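Local coordinates for envelope protein (White spot syndrome virus, PDB 7DDA) that forms part of the viral envelope and, through its C-terminal domain, binds sulfate at sites thought to be responsible for heparin binding, at residues 130-136 / 147-152. Sequence-based numbering, arbitrary orientation.
With SO4 (sulfate ion), chain B.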
ATOM      1  N   ILE A 130      -9.081  -7.765   6.602  1.00 19.71           N
ATOM      2  CA  ILE A 130      -8.062  -8.681   7.086  1.00 18.81           C
ATOM      3  C   ILE A 130      -7.798  -8.368   8.547  1.00 21.55           C
ATOM      4  O   ILE A 130      -7.499  -7.223   8.895  1.00 22.82           O
ATOM      5  CB  ILE A 130      -6.767  -8.549   6.275  1.00 19.99           C
ATOM      6  CG1 ILE A 130      -7.058  -8.822   4.802  1.00 16.37           C
ATOM      7  CG2 ILE A 130      -5.706  -9.487   6.843  1.00 18.45           C
ATOM      8  CD1 ILE A 130      -5.897  -8.636   3.936  1.00 19.13           C
ATOM      9  N   GLY A 131      -7.901  -9.384   9.404  1.00 27.11           N
ATOM     10  CA  GLY A 131      -7.534  -9.234  10.801  1.00 22.73           C
ATOM     11  C   GLY A 131      -6.078  -9.614  10.997  1.00 23.16           C
ATOM     12  O   GLY A 131      -5.624 -10.648  10.499  1.00 22.39           O
ATOM     13  N   VAL A 132      -5.348  -8.764  11.712  1.00 26.28           N
ATOM     14  CA  VAL A 132      -3.948  -9.024  12.042  1.00 26.05           C
ATOM     15  C   VAL A 132      -3.888  -9.885  13.291  1.00 23.44           C
ATOM     16  O   VAL A 132      -4.591  -9.624  14.272  1.00 27.68           O
ATOM     17  CB  VAL A 132      -3.178  -7.707  12.244  1.00 28.68           C
ATOM     18  CG1 VAL A 132      -1.682  -7.980  12.468  1.00 27.04           C
ATOM     19  CG2 VAL A 132      -3.366  -6.803  11.043  1.00 23.20           C
ATOM     20  N   ALA A 133      -3.060 -10.924  13.256  1.00 24.02           N
ATOM     21  CA  ALA A 133      -2.879 -11.790  14.418  1.00 23.29           C
ATOM     22  C   ALA A 133      -1.424 -11.709  14.859  1.00 19.01           C
ATOM     23  O   ALA A 133      -1.000 -10.675  15.382  1.00 19.49           O
ATOM     24  CB  ALA A 133      -3.293 -13.234  14.106  1.00 15.88           C
ATOM     25  N   GLU A 134      -0.653 -12.775  14.636  1.00 20.87           N
ATOM     26  CA  GLU A 134       0.785 -12.719  14.877  1.00 19.05           C
ATOM     27  C   GLU A 134       1.416 -11.586  14.078  1.00 19.05           C
ATOM     28  O   GLU A 134       1.145 -11.416  12.885  1.00 20.94           O
ATOM     29  CB  GLU A 134       1.448 -14.035  14.490  1.00 17.56           C
ATOM     30  CG  GLU A 134       1.130 -15.211  15.389  1.00 19.75           C
ATOM     31  CD  GLU A 134      -0.112 -15.967  14.965  1.00 24.56           C
ATOM     32  OE1 GLU A 134      -0.950 -15.406  14.231  1.00 25.33           O
ATOM     33  OE2 GLU A 134      -0.234 -17.145  15.348  1.00 33.70           O
ATOM     34  N   ASN A 135       2.277 -10.820  14.743  1.00 16.31           N
ATOM     35  CA  ASN A 135       2.985  -9.726  14.090  1.00 18.13           C
ATOM     36  C   ASN A 135       4.232  -9.419  14.907  1.00 20.49           C
ATOM     37  O   ASN A 135       4.126  -8.856  15.995  1.00 25.50           O
ATOM     38  CB  ASN A 135       2.090  -8.499  13.989  1.00 21.07           C
ATOM     39  CG  ASN A 135       2.664  -7.446  13.088  1.00 24.00           C
ATOM     40  OD1 ASN A 135       3.879  -7.288  12.994  1.00 26.35           O
ATOM     41  ND2 ASN A 135       1.794  -6.704  12.422  1.00 31.80           N
ATOM     42  N   ASN A 136       5.405  -9.738  14.376  1.00 25.14           N
ATOM     43  CA  ASN A 136       6.652  -9.455  15.082  1.00 21.81           C
ATOM     44  C   ASN A 136       7.118  -8.035  14.766  1.00 23.06           C
ATOM     45  O   ASN A 136       7.589  -7.747  13.658  1.00 23.42           O
ATOM     46  CB  ASN A 136       7.713 -10.488  14.710  1.00 19.65           C
ATOM     47  CG  ASN A 136       8.982 -10.332  15.524  1.00 24.98           C
ATOM     48  OD1 ASN A 136       9.191  -9.314  16.181  1.00 26.96           O
ATOM     49  ND2 ASN A 136       9.823 -11.358  15.512  1.00 23.92           N
ATOM     50  N   LYS A 147       7.040 -13.891  12.529  1.00 15.71           N
ATOM     51  CA  LYS A 147       5.807 -14.572  12.149  1.00 16.33           C
ATOM     52  C   LYS A 147       4.687 -13.554  11.961  1.00 18.60           C
ATOM     53  O   LYS A 147       4.473 -12.695  12.825  1.00 18.16           O
ATOM     54  CB  LYS A 147       5.407 -15.616  13.196  1.00 13.72           C
ATOM     55  CG  LYS A 147       6.463 -16.696  13.380  1.00 16.42           C
ATOM     56  CD  LYS A 147       5.952 -17.923  14.133  1.00 18.56           C
ATOM     57  CE  LYS A 147       5.432 -17.581  15.520  1.00 13.99           C
ATOM     58  NZ  LYS A 147       6.451 -17.042  16.436  1.00 13.69           N
ATOM     59  N   TYR A 148       3.956 -13.679  10.848  1.00 18.17           N
ATOM     60  CA  TYR A 148       2.898 -12.743  10.480  1.00 16.07           C
ATOM     61  C   TYR A 148       1.634 -13.517  10.137  1.00 18.01           C
ATOM     62  O   TYR A 148       1.622 -14.309   9.191  1.00 21.12           O
ATOM     63  CB  TYR A 148       3.379 -11.857   9.327  1.00 15.85           C
ATOM     64  CG  TYR A 148       4.622 -11.124   9.799  1.00 19.13           C
ATOM     65  CD1 TYR A 148       4.517 -10.040  10.669  1.00 20.24           C
ATOM     66  CD2 TYR A 148       5.892 -11.573   9.468  1.00 18.56           C
ATOM     67  CE1 TYR A 148       5.631  -9.405  11.162  1.00 20.05           C
ATOM     68  CE2 TYR A 148       7.028 -10.933   9.965  1.00 19.78           C
ATOM     69  CZ  TYR A 148       6.884  -9.856  10.808  1.00 20.43           C
ATOM     70  OH  TYR A 148       7.992  -9.210  11.296  1.00 25.87           O
ATOM     71  N   GLY A 149       0.582 -13.311  10.921  1.00 17.05           N
ATOM     72  CA  GLY A 149      -0.646 -14.083  10.803  1.00 17.78           C
ATOM     73  C   GLY A 149      -1.827 -13.218  10.388  1.00 19.13           C
ATOM     74  O   GLY A 149      -1.996 -12.101  10.881  1.00 18.73           O
ATOM     75  N   PHE A 150      -2.649 -13.758   9.498  1.00 18.16           N
ATOM     76  CA  PHE A 150      -3.772 -13.015   8.957  1.00 16.88           C
ATOM     77  C   PHE A 150      -5.047 -13.821   9.126  1.00 20.06           C
ATOM     78  O   PHE A 150      -5.071 -15.019   8.829  1.00 22.42           O
ATOM     79  CB  PHE A 150      -3.501 -12.673   7.502  1.00 15.49           C
ATOM     80  CG  PHE A 150      -2.206 -11.945   7.308  1.00 18.42           C
ATOM     81  CD1 PHE A 150      -2.129 -10.571   7.518  1.00 16.50           C
ATOM     82  CD2 PHE A 150      -1.048 -12.636   6.980  1.00 15.88           C
ATOM     83  CE1 PHE A 150      -0.934  -9.895   7.362  1.00 15.00           C
ATOM     84  CE2 PHE A 150       0.162 -11.966   6.824  1.00 16.65           C
ATOM     85  CZ  PHE A 150       0.218 -10.595   7.010  1.00 17.60           C
ATOM     86  N   LEU A 151      -6.088 -13.177   9.645  1.00 16.93           N
ATOM     87  CA  LEU A 151      -7.427 -13.751   9.673  1.00 20.48           C
ATOM     88  C   LEU A 151      -8.182 -13.193   8.480  1.00 20.16           C
ATOM     89  O   LEU A 151      -8.368 -11.976   8.381  1.00 25.03           O
ATOM     90  CB  LEU A 151      -8.157 -13.388  10.963  1.00 17.33           C
ATOM     91  CG  LEU A 151      -9.550 -13.975  11.209  1.00 24.61           C
ATOM     92  CD1 LEU A 151      -9.594 -15.508  11.159  1.00 16.36           C
ATOM     93  CD2 LEU A 151     -10.093 -13.444  12.522  1.00 30.77           C
ATOM     94  N   ILE A 152      -8.584 -14.054   7.558  1.00 22.41           N
ATOM     95  CA  ILE A 152      -9.321 -13.536   6.405  1.00 28.83           C
ATOM     96  C   ILE A 152     -10.708 -14.173   6.340  1.00 27.49           C
ATOM     97  O   ILE A 152     -10.900 -15.302   6.820  1.00 23.56           O
ATOM     98  CB  ILE A 152      -8.557 -13.743   5.079  1.00 24.91           C
ATOM     99  CG1 ILE A 152      -8.533 -15.213   4.682  1.00 24.44           C
ATOM    100  CG2 ILE A 152      -7.148 -13.175   5.153  1.00 19.40           C
ATOM    101  CD1 ILE A 152      -8.069 -15.442   3.262  1.00 21.28           C
TER
HETATM  102  S   SO4 B 301       7.541 -13.955  15.847  0.52 10.77           S
HETATM  103  O1  SO4 B 301       7.498 -13.217  17.113  0.52 24.49           O
HETATM  104  O2  SO4 B 301       8.675 -13.528  15.076  0.52 17.01           O
HETATM  105  O3  SO4 B 301       6.321 -13.599  15.139  0.52 24.41           O
HETATM  106  O4  SO4 B 301       7.564 -15.371  16.101  0.52 11.60           O
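Gly-131 and Leu-151 form a hydrogen-bonded antiparallel pair in a beta hairpin, at the margin of a four-stranded sheet within this chain of the C-terminal beta-sandwich domain. Leu-151 N reaches Gly-131 O at 2.7 Å, and Gly-131 N returns a bond to Leu-151 O. Further along, a beta bulge sets Ala-133 and Glu-134 together against Gly-149: Ala-133 N donates to Gly-149 O, from well above the carbonyl plane, while Gly-149 N bonds to Glu-134 O at 2.8 Å. The bulge brings the CB atoms of both residues over the second strand; the carboxylate of Glu-134 then makes a salt bridge with Lys-97 on the next strand. On the far side, Val-132 makes backbone hydrogen bonds to a second subunit.

The apolar contact lies on the face toward strand 160-170. Ile-130 CG2, held anti to the backbone N, comes obliquely to Phe-150 CD1 at 3.8 Å, and the ring packs onward against Leu-161 and Ile-163.

Polar groups gather at the other end. Lys-147 N donates to sulfate O3 at 2.7 Å; the Asn-136 amide lies beside the anion, its apparent bond too short to be trusted. The ion, probably from the crystallisation liquor, may mark where a sulfate group of heparin can bind. Asn-135 OD1 meets the Tyr-148 ring edge at CE1 (3.3 Å), the amide standing 79° to the ring. From CZ, next to CE1, Tyr-148 OH donates in the carbonyl plane to a lone pair of Asn-136 O at 2.8 Å.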